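Local coordinates for protein putative L-alanine-DL-glutamate epimerase (Burkholderia xenovorans, PDB 3GO2) that binds magnesium and probably acts as a racemase or epimerase of the mandelate racemase/muconate lactonizing type, at residues Arg275-Lys278 with Pro279-Ala283; His65-Phe68 with Phe69-Tyr73; Ala305-Ala308 with Asp309-Ile313; Asn190-Arg193 with Lys194-Arg197. One frame throughout, in Å; residues are numbered along the deposited sequence.

Interaction 1. Residues Arg275-Lys278 with Pro279-Ala283; sequences REFK and PFFDA
Lys278 NZ meets Asp282 OD2 at 2.8 Å, a salt bridge between residues four apart on the helix of residues 273-282. The ammonium comes in on the syn lone pair of OD2, the side of the other carboxylate oxygen. Lysine reaches that position because CG stands anti to the backbone N (chi1 174°) and the chain runs out extended until it bends at chi4 (58°), which carries NZ back to the acid. The backbone repeats the link, Asp282 N donating to Lys278 O at 2.9 Å.

Pro279 has no N-H to offer, and its ring atom CD lies 3.2 Å from Arg275 O, where an amide hydrogen would otherwise point. The helix is kinked here, and Phe277 O receives a bond from Phe281 N at 3.2 Å, as well as a weak one from Phe280 N. The same oxygen lies over one face of the Phe281 ring and at the edge of the Phe280 ring. Phe277 and Phe281 point the same way side by side, Phe277 CD1 lying 3.7 Å from Phe281 CZ, their planes oblique at 66°.

This helix belongs to a beta-alpha-beta unit of the barrel domain: Phe277 and Phe281 press on strand 288-291 and helix 298-310, while Pro279 and Phe280 pack against helix 251-259.

Interaction 2. Residues His65-Phe68 with Phe69-Tyr73; sequences HERF and FAEAY
Arg67 and Glu71 form the charged link of this helical turn, a salt bridge in which NH1 of Arg67 lies 2.8 Å from OE1 of Glu71. The bond is nearly straight (166° at the hydrogen) and leaves the guanidinium in its own plane, yet it reaches OE1 from well above the carboxylate plane; the two flat groups stand almost perpendicular. Glutamate stays extended beyond CG, whereas the arginine bends at chi2 and chi3 (65°), which brings the guanidinium alongside the glutamate one turn on.

Apolar contact is made by Phe68 and Ala72. The methyl CB of Ala72 sits over one face of the Phe68 ring, offset toward the rim and 4.0 Å from Phe68 CZ, in a CH-pi contact.

A third kind of contact sets a carboxylate alongside a ring. Glu66 and Phe69 point the same way, with Glu66 OE1 3.9 Å from Phe69 CB and their planes only 14° from parallel. That carboxylate is held by a salt bridge to Lys303 and a hydrogen bond from Gln300.

Backbone bonds underlie all of this in regular i to i+4 order. Phe69 N donates to His65 O at 2.9 Å, and Ala72 N to Phe68 O at 2.8 Å.

Within the N-terminal domain, helix 65-76 packs through Phe68 against helices 82-103 and 46-57, and through Glu66 and Phe69 against helix 298-310 of the barrel.

Interaction 3. Residues Ala305-Ala308 with Asp309-Ile313; sequences AAFA and DAHDI
His311 turns an edge toward the face of Phe307 in an offset edge-to-face pair, the planes 82° apart and the centroids separated by 5.0 Å. The imidazole atoms that do the touching are NE2, 3.6 Å from CE1 of Phe307, and CD2, which lies above the phenyl ring but displaced toward its rim. The phenyl ring gets there by a first torsion of 175°, CG opposite the backbone N, while the histidine takes the other common setting, with CG beside its own N. The two side chains, one turn apart, cross at a slant. The carbonyl oxygen of Phe307 joins in, lying in the plane of the imidazole at 3.4 Å from His311 CD2.

Beside this pair, the small side chain of Ala308 faces Ile313, CB to CB at 4.1 Å, where the chain beyond the helix end comes back against its last turn. The Phe281 ring of helix 273-282 meets both Phe307 and His311, extending the aromatic cluster.

The carbonyl of Ala308 is where the helix closes. Ala308 O accepts a nearly straight bond (167°) from Ile313 N at 3.0 Å, coming from above the carbonyl plane, and a weaker one from His311 N. Asp312 N in turn donates to Asp309 O at 3.0 Å. Asp312 has positive phi and sends its carboxylate to a salt bridge with Arg275 of a second subunit. The 6→1 bond (Ile313 N to Ala308 O) with the 5→2 bond (Asp312 N to Asp309 O), Asp312 being the C-prime residue, makes the Schellman motif, here ending helix 298-310 and directing the chain into barrel strand 314-317.

Interaction 4. Residues Asn190-Arg193 with Lys194-Arg197; sequences NVDR and KVLR
Asp192 OD1 accepts the N-H of Val195, at 3.1 Å from Val195 N, and the amide approaches it nearly along the C-O axis of the carboxylate. The same oxygen lies 3.5 Å from CG2 of Val195 and close to CB of Lys194, so the carboxylate lies against the first turn. Asp192 O takes Leu196 N at 3.1 Å (164°). One residue on, Arg193 O receives Arg197 N at 2.9 Å.

What turns the carboxylate inward is a chi1 of 61°, which sets CG between the backbone N and the carbonyl carbon. This is an N-cap: the side chain stands in for the missing turn and satisfies an amide at the start of helix 193-210, which belongs to the barrel domain. A negative group here would also be expected to interact favourably with the helix dipole. Asp192 N, by contrast, is buried and has no partner in the model.

Just ahead of the cap, Val191 crosses Leu196 at about a right angle, Val191 CG1 to Leu196 CD2 at 3.7 Å. Val191 CG1 also lies 4.1 Å from Val195 CG1. Both Val191 and Leu196 lean on Ile232 of helix 226-235. The guanidinium of Arg197 lies with one face over CA of Lys194, and its NE is held by a salt bridge to Asp170. Arg193 leads away from the helix instead, pairing through NH1 with Asp240 of a neighbouring subunit.

From the N terminus the four contacts come in the order interaction 2, 4, 1, 3. Each joins neighbouring residues within about one or two helical turns, so none closes a long loop and none crosses or encloses another. Interaction 2 belongs to the N-terminal domain, the other three to the barrel domain. Interactions 1 and 3 lie on adjacent helices 273-282 and 298-310 and touch directly, Phe281 CD2 being 3.3 Å from Phe307 CE2. Interaction 2 reaches interaction 1 through Tyr73 OH, which packs 3.4 Å from Arg275 NH1, a point of contact between the two domains. Interaction 4 stands apart, its nearest atoms about 18 Å from those of interaction 1.

Interaction 1. Residues Arg275-Lys278 with Pro279-Ala283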
loop_
_atom_site.group_PDB
_atom_site.type_symbol
_atom_site.label_atom_id
_atom_site.label_comp_id
_atom_site.label_asym_id
_atom_site.label_seq_id
_atom_site.Cartn_x
_atom_site.Cartn_y
_atom_site.Cartn_z
ATOM N N ARG A 275 5.921 20.491 -0.719
ATOM C CA ARG A 275 4.596 19.865 -0.841
ATOM C C ARG A 275 4.267 19.358 -2.266
ATOM O O ARG A 275 3.672 18.288 -2.421
ATOM C CB ARG A 275 3.468 20.812 -0.409
ATOM C CG ARG A 275 3.376 21.110 1.062
ATOM C CD ARG A 275 2.184 22.045 1.325
ATOM N NE ARG A 275 1.949 22.338 2.749
ATOM C CZ ARG A 275 2.503 23.326 3.441
ATOM N NH1 ARG A 275 3.370 24.178 2.877
ATOM N NH2 ARG A 275 2.190 23.475 4.728
ATOM N N GLU A 276 4.602 20.135 -3.299
ATOM C CA GLU A 276 4.256 19.728 -4.666
ATOM C C GLU A 276 5.232 18.696 -5.220
ATOM O O GLU A 276 4.849 17.887 -6.055
ATOM C CB GLU A 276 4.138 20.918 -5.612
ATOM C CG GLU A 276 2.908 21.777 -5.325
ATOM C CD GLU A 276 2.665 22.842 -6.381
ATOM O OE1 GLU A 276 3.405 22.860 -7.402
ATOM O OE2 GLU A 276 1.736 23.675 -6.181
ATOM N N PHE A 277 6.479 18.718 -4.746
ATOM C CA PHE A 277 7.484 17.765 -5.215
ATOM C C PHE A 277 7.240 16.394 -4.591
ATOM O O PHE A 277 7.517 15.367 -5.217
ATOM C CB PHE A 277 8.902 18.233 -4.865
ATOM C CG PHE A 277 9.482 19.272 -5.806
ATOM C CD1 PHE A 277 10.462 18.899 -6.726
ATOM C CD2 PHE A 277 9.075 20.598 -5.790
ATOM C CE1 PHE A 277 11.040 19.838 -7.612
ATOM C CE2 PHE A 277 9.646 21.527 -6.659
ATOM C CZ PHE A 277 10.609 21.133 -7.571
ATOM N N LYS A 278 6.739 16.389 -3.356
ATOM C CA LYS A 278 6.651 15.181 -2.552
ATOM C C LYS A 278 5.935 14.023 -3.242
ATOM O O LYS A 278 6.458 12.915 -3.216
ATOM C CB LYS A 278 6.040 15.491 -1.187
ATOM C CG LYS A 278 5.777 14.261 -0.303
ATOM C CD LYS A 278 5.241 14.683 1.067
ATOM C CE LYS A 278 4.360 13.613 1.686
ATOM N NZ LYS A 278 5.069 12.277 1.858
ATOM N N PRO A 279 4.740 14.233 -3.848
ATOM C CA PRO A 279 4.095 13.082 -4.462
ATOM C C PRO A 279 4.919 12.403 -5.577
ATOM O O PRO A 279 4.831 11.186 -5.750
ATOM C CB PRO A 279 2.788 13.652 -5.025
ATOM C CG PRO A 279 2.636 14.956 -4.433
ATOM C CD PRO A 279 3.880 15.425 -3.865
ATOM N N PHE A 280 5.743 13.174 -6.280
ATOM C CA PHE A 280 6.584 12.634 -7.320
ATOM C C PHE A 280 7.697 11.803 -6.719
ATOM O O PHE A 280 7.981 10.696 -7.191
ATOM C CB PHE A 280 7.119 13.753 -8.215
ATOM C CG PHE A 280 6.029 14.448 -8.995
ATOM C CD1 PHE A 280 5.652 13.983 -10.228
ATOM C CD2 PHE A 280 5.374 15.554 -8.466
ATOM C CE1 PHE A 280 4.624 14.609 -10.942
ATOM C CE2 PHE A 280 4.375 16.190 -9.155
ATOM C CZ PHE A 280 3.997 15.702 -10.423
ATOM N N PHE A 281 8.325 12.299 -5.657
ATOM C CA PHE A 281 9.406 11.535 -5.042
ATOM C C PHE A 281 8.846 10.261 -4.380
ATOM O O PHE A 281 9.456 9.181 -4.473
ATOM C CB PHE A 281 10.173 12.389 -4.036
ATOM C CG PHE A 281 10.902 13.602 -4.626
ATOM C CD1 PHE A 281 10.948 13.868 -5.983
ATOM C CD2 PHE A 281 11.592 14.466 -3.778
ATOM C CE1 PHE A 281 11.618 14.972 -6.474
ATOM C CE2 PHE A 281 12.267 15.573 -4.270
ATOM C CZ PHE A 281 12.285 15.819 -5.624
ATOM N N ASP A 282 7.692 10.375 -3.729
ATOM C CA ASP A 282 7.063 9.204 -3.089
ATOM C C ASP A 282 6.752 8.089 -4.108
ATOM O O ASP A 282 6.796 6.897 -3.765
ATOM C CB ASP A 282 5.785 9.627 -2.382
ATOM C CG ASP A 282 6.055 10.425 -1.101
ATOM O OD1 ASP A 282 7.208 10.507 -0.650
ATOM O OD2 ASP A 282 5.068 10.924 -0.559
ATOM N N ALA A 283 6.461 8.500 -5.337
ATOM C CA ALA A 283 6.139 7.587 -6.420
ATOM C C ALA A 283 7.338 7.088 -7.227
ATOM O O ALA A 283 7.147 6.285 -8.134
ATOM C CB ALA A 283 5.088 8.240 -7.345
#

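Interaction 2. Residues His65-Phe68 with Phe69-Tyr73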
loop_
_atom_site.group_PDB
_atom_site.type_symbol
_atom_site.label_atom_id
_atom_site.label_comp_id
_atom_site.label_asym_id
_atom_site.label_seq_id
_atom_site.Cartn_x
_atom_site.Cartn_y
_atom_site.Cartn_z
ATOM N N HIS A 65 13.635 37.760 5.734
ATOM C CA HIS A 65 12.997 37.246 4.525
ATOM C C HIS A 65 12.070 36.076 4.803
ATOM O O HIS A 65 10.995 35.986 4.186
ATOM C CB HIS A 65 13.994 36.972 3.381
ATOM C CG HIS A 65 15.104 36.004 3.706
ATOM N ND1 HIS A 65 14.965 34.643 3.564
ATOM C CD2 HIS A 65 16.373 36.213 4.137
ATOM C CE1 HIS A 65 16.109 34.055 3.877
ATOM N NE2 HIS A 65 16.988 34.981 4.221
ATOM N N GLU A 66 12.417 35.198 5.735
ATOM C CA GLU A 66 11.511 34.087 6.019
ATOM C C GLU A 66 10.252 34.567 6.753
ATOM O O GLU A 66 9.177 33.975 6.604
ATOM C CB GLU A 66 12.243 32.991 6.770
ATOM C CG GLU A 66 11.456 31.774 6.917
ATOM C CD GLU A 66 11.360 30.886 5.680
ATOM O OE1 GLU A 66 11.590 31.250 4.486
ATOM O OE2 GLU A 66 10.953 29.750 5.944
ATOM N N ARG A 67 10.361 35.659 7.506
ATOM C CA ARG A 67 9.155 36.294 8.062
ATOM C C ARG A 67 8.225 36.752 6.934
ATOM O O ARG A 67 6.999 36.507 6.968
ATOM C CB ARG A 67 9.515 37.497 8.942
ATOM C CG ARG A 67 8.324 38.140 9.653
ATOM C CD ARG A 67 8.553 39.651 9.829
ATOM N NE ARG A 67 8.616 40.336 8.538
ATOM C CZ ARG A 67 7.581 40.578 7.739
ATOM N NH1 ARG A 67 6.334 40.249 8.093
ATOM N NH2 ARG A 67 7.777 41.173 6.575
ATOM N N PHE A 68 8.777 37.459 5.953
ATOM C CA PHE A 68 7.973 37.896 4.792
ATOM C C PHE A 68 7.323 36.675 4.109
ATOM O O PHE A 68 6.143 36.694 3.765
ATOM C CB PHE A 68 8.783 38.697 3.767
ATOM C CG PHE A 68 8.124 38.745 2.400
ATOM C CD1 PHE A 68 7.046 39.562 2.174
ATOM C CD2 PHE A 68 8.517 37.874 1.405
ATOM C CE1 PHE A 68 6.393 39.575 0.945
ATOM C CE2 PHE A 68 7.868 37.869 0.154
ATOM C CZ PHE A 68 6.800 38.725 -0.059
ATOM N N PHE A 69 8.110 35.636 3.886
ATOM C CA PHE A 69 7.577 34.464 3.216
ATOM C C PHE A 69 6.411 33.877 4.010
ATOM O O PHE A 69 5.351 33.553 3.452
ATOM C CB PHE A 69 8.658 33.399 2.989
ATOM C CG PHE A 69 8.115 32.188 2.301
ATOM C CD1 PHE A 69 7.970 32.162 0.922
ATOM C CD2 PHE A 69 7.703 31.104 3.033
ATOM C CE1 PHE A 69 7.416 31.048 0.305
ATOM C CE2 PHE A 69 7.117 30.017 2.420
ATOM C CZ PHE A 69 6.994 29.986 1.055
ATOM N N ALA A 70 6.603 33.727 5.326
ATOM C CA ALA A 70 5.601 33.123 6.175
ATOM C C ALA A 70 4.333 33.957 6.159
ATOM O O ALA A 70 3.251 33.423 6.007
ATOM C CB ALA A 70 6.118 32.955 7.634
ATOM N N GLU A 71 4.477 35.277 6.205
ATOM C CA GLU A 71 3.299 36.157 6.205
ATOM C C GLU A 71 2.587 36.116 4.857
ATOM O O GLU A 71 1.350 36.058 4.779
ATOM C CB GLU A 71 3.719 37.583 6.526
ATOM C CG GLU A 71 2.524 38.547 6.600
ATOM C CD GLU A 71 2.926 39.977 6.945
ATOM O OE1 GLU A 71 3.998 40.429 6.541
ATOM O OE2 GLU A 71 2.133 40.658 7.603
ATOM N N ALA A 72 3.369 36.162 3.788
ATOM C CA ALA A 72 2.829 36.121 2.440
ATOM C C ALA A 72 2.069 34.827 2.165
ATOM O O ALA A 72 1.033 34.861 1.538
ATOM C CB ALA A 72 3.930 36.339 1.389
ATOM N N TYR A 73 2.606 33.711 2.634
ATOM C CA TYR A 73 1.955 32.422 2.472
ATOM C C TYR A 73 0.611 32.444 3.190
ATOM O O TYR A 73 -0.397 31.993 2.631
ATOM C CB TYR A 73 2.858 31.338 3.036
ATOM C CG TYR A 73 2.265 29.951 2.859
ATOM C CD1 TYR A 73 1.958 29.460 1.602
ATOM C CD2 TYR A 73 2.012 29.147 3.951
ATOM C CE1 TYR A 73 1.413 28.169 1.435
ATOM C CE2 TYR A 73 1.447 27.872 3.792
ATOM C CZ TYR A 73 1.164 27.397 2.542
ATOM O OH TYR A 73 0.643 26.136 2.411
#

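Interaction 3. Residues Ala305-Ala308 with Asp309-Ile313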
loop_
_atom_site.group_PDB
_atom_site.type_symbol
_atom_site.label_atom_id
_atom_site.label_comp_id
_atom_site.label_asym_id
_atom_site.label_seq_id
_atom_site.Cartn_x
_atom_site.Cartn_y
_atom_site.Cartn_z
ATOM N N ALA A 305 15.794 21.347 -2.410
ATOM C CA ALA A 305 17.033 20.619 -2.660
ATOM C C ALA A 305 17.394 19.640 -1.535
ATOM O O ALA A 305 17.816 18.506 -1.789
ATOM C CB ALA A 305 18.183 21.597 -2.901
ATOM N N ALA A 306 17.257 20.077 -0.284
ATOM C CA ALA A 306 17.499 19.209 0.865
ATOM C C ALA A 306 16.573 18.008 0.891
ATOM O O ALA A 306 16.992 16.899 1.270
ATOM C CB ALA A 306 17.367 19.998 2.190
ATOM N N PHE A 307 15.315 18.237 0.519
ATOM C CA PHE A 307 14.304 17.190 0.465
ATOM C C PHE A 307 14.691 16.158 -0.604
ATOM O O PHE A 307 14.670 14.940 -0.334
ATOM C CB PHE A 307 12.934 17.827 0.184
ATOM C CG PHE A 307 11.830 16.841 -0.009
ATOM C CD1 PHE A 307 11.514 15.907 0.965
ATOM C CD2 PHE A 307 11.035 16.906 -1.133
ATOM C CE1 PHE A 307 10.451 15.051 0.780
ATOM C CE2 PHE A 307 9.985 16.061 -1.317
ATOM C CZ PHE A 307 9.712 15.109 -0.374
ATOM N N ALA A 308 15.101 16.634 -1.785
ATOM C CA ALA A 308 15.567 15.763 -2.841
ATOM C C ALA A 308 16.795 14.975 -2.395
ATOM O O ALA A 308 16.906 13.780 -2.682
ATOM C CB ALA A 308 15.908 16.599 -4.114
ATOM N N ASP A 309 17.691 15.643 -1.672
ATOM C CA ASP A 309 18.916 15.002 -1.211
ATOM C C ASP A 309 18.619 13.768 -0.359
ATOM O O ASP A 309 19.310 12.747 -0.477
ATOM C CB ASP A 309 19.733 16.016 -0.419
ATOM C CG ASP A 309 21.094 15.514 -0.090
ATOM O OD1 ASP A 309 21.772 15.049 -1.032
ATOM O OD2 ASP A 309 21.461 15.586 1.108
ATOM N N ALA A 310 17.587 13.840 0.471
ATOM C CA ALA A 310 17.232 12.707 1.354
ATOM C C ALA A 310 16.686 11.527 0.589
ATOM O O ALA A 310 16.790 10.384 1.068
ATOM C CB ALA A 310 16.230 13.176 2.459
ATOM N N HIS A 311 16.152 11.792 -0.619
ATOM C CA HIS A 311 15.684 10.787 -1.564
ATOM C C HIS A 311 16.784 10.370 -2.559
ATOM O O HIS A 311 16.521 9.626 -3.491
ATOM C CB HIS A 311 14.491 11.331 -2.367
ATOM C CG HIS A 311 13.184 11.342 -1.621
ATOM N ND1 HIS A 311 12.318 10.266 -1.647
ATOM C CD2 HIS A 311 12.578 12.297 -0.877
ATOM C CE1 HIS A 311 11.239 10.561 -0.936
ATOM N NE2 HIS A 311 11.368 11.786 -0.466
ATOM N N ASP A 312 18.009 10.846 -2.356
ATOM C CA ASP A 312 19.145 10.635 -3.269
ATOM C C ASP A 312 18.778 11.005 -4.704
ATOM O O ASP A 312 19.108 10.289 -5.651
ATOM C CB ASP A 312 19.701 9.199 -3.180
ATOM C CG ASP A 312 20.503 8.940 -1.911
ATOM O OD1 ASP A 312 21.127 9.875 -1.358
ATOM O OD2 ASP A 312 20.508 7.779 -1.469
ATOM N N ILE A 313 18.124 12.167 -4.862
ATOM C CA ILE A 313 17.820 12.754 -6.143
ATOM C C ILE A 313 18.616 14.044 -6.290
ATOM O O ILE A 313 18.592 14.881 -5.399
ATOM C CB ILE A 313 16.297 13.084 -6.225
ATOM C CG1 ILE A 313 15.471 11.799 -6.154
ATOM C CG2 ILE A 313 15.966 13.891 -7.481
ATOM C CD1 ILE A 313 13.974 12.041 -5.991
#

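Interaction 4. Residues Asn190-Arg193 with Lys194-Arg197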
loop_
_atom_site.group_PDB
_atom_site.type_symbol
_atom_site.label_atom_id
_atom_site.label_comp_id
_atom_site.label_asym_id
_atom_site.label_seq_id
_atom_site.Cartn_x
_atom_site.Cartn_y
_atom_site.Cartn_z
ATOM N N ASN A 190 -1.942 13.444 -28.670
ATOM C CA ASN A 190 -1.536 12.136 -29.193
ATOM C C ASN A 190 -0.179 12.250 -29.900
ATOM O O ASN A 190 0.165 13.313 -30.454
ATOM C CB ASN A 190 -2.584 11.586 -30.159
ATOM C CG ASN A 190 -3.917 11.312 -29.475
ATOM O OD1 ASN A 190 -3.950 10.730 -28.383
ATOM N ND2 ASN A 190 -5.024 11.727 -30.121
ATOM N N VAL A 191 0.530 11.128 -29.897
ATOM C CA VAL A 191 1.797 10.935 -30.601
ATOM C C VAL A 191 1.561 9.921 -31.724
ATOM O O VAL A 191 0.978 8.866 -31.509
ATOM C CB VAL A 191 2.860 10.412 -29.611
ATOM C CG1 VAL A 191 4.154 9.995 -30.335
ATOM C CG2 VAL A 191 3.152 11.475 -28.534
ATOM N N ASP A 192 1.986 10.270 -32.924
ATOM C CA ASP A 192 1.813 9.411 -34.091
ATOM C C ASP A 192 3.141 9.183 -34.794
ATOM O O ASP A 192 4.198 9.606 -34.319
ATOM C CB ASP A 192 0.752 9.987 -35.052
ATOM C CG ASP A 192 1.101 11.360 -35.597
ATOM O OD1 ASP A 192 2.236 11.867 -35.409
ATOM O OD2 ASP A 192 0.202 11.938 -36.242
ATOM N N ARG A 193 3.088 8.464 -35.907
ATOM C CA ARG A 193 4.289 8.152 -36.617
ATOM C C ARG A 193 5.017 9.394 -37.049
ATOM O O ARG A 193 6.247 9.382 -37.075
ATOM C CB ARG A 193 4.010 7.307 -37.855
ATOM C CG ARG A 193 3.788 5.886 -37.585
ATOM C CD ARG A 193 3.672 5.182 -38.936
ATOM N NE ARG A 193 3.018 3.877 -38.947
ATOM C CZ ARG A 193 3.010 2.975 -37.975
ATOM N NH1 ARG A 193 3.583 3.195 -36.783
ATOM N NH2 ARG A 193 2.373 1.819 -38.200
ATOM N N LYS A 194 4.288 10.446 -37.383
ATOM C CA LYS A 194 4.920 11.688 -37.819
ATOM C C LYS A 194 5.800 12.277 -36.723
ATOM O O LYS A 194 6.942 12.684 -36.970
ATOM C CB LYS A 194 3.866 12.710 -38.258
ATOM C CG LYS A 194 4.461 13.982 -38.850
ATOM C CD LYS A 194 3.400 14.893 -39.437
ATOM C CE LYS A 194 3.037 16.029 -38.480
ATOM N NZ LYS A 194 2.289 17.121 -39.171
ATOM N N VAL A 195 5.271 12.330 -35.506
ATOM C CA VAL A 195 6.042 12.853 -34.379
ATOM C C VAL A 195 7.274 11.986 -34.161
ATOM O O VAL A 195 8.410 12.478 -34.000
ATOM C CB VAL A 195 5.173 12.940 -33.100
ATOM C CG1 VAL A 195 6.043 13.269 -31.879
ATOM C CG2 VAL A 195 4.066 13.989 -33.286
ATOM N N LEU A 196 7.072 10.672 -34.174
ATOM C CA LEU A 196 8.156 9.772 -33.851
ATOM C C LEU A 196 9.286 9.839 -34.891
ATOM O O LEU A 196 10.453 9.938 -34.531
ATOM C CB LEU A 196 7.647 8.346 -33.676
ATOM C CG LEU A 196 6.671 8.116 -32.517
ATOM C CD1 LEU A 196 6.110 6.713 -32.615
ATOM C CD2 LEU A 196 7.366 8.329 -31.181
ATOM N N ARG A 197 8.946 9.792 -36.180
ATOM C CA ARG A 197 10.009 9.808 -37.193
ATOM C C ARG A 197 10.747 11.156 -37.255
ATOM O O ARG A 197 11.947 11.197 -37.544
ATOM C CB ARG A 197 9.455 9.454 -38.570
ATOM C CG ARG A 197 8.601 10.450 -39.186
ATOM C CD ARG A 197 8.194 10.015 -40.602
ATOM N NE ARG A 197 7.360 11.052 -41.171
ATOM C CZ ARG A 197 6.044 10.998 -41.330
ATOM N NH1 ARG A 197 5.346 9.906 -41.034
ATOM N NH2 ARG A 197 5.426 12.051 -41.840
#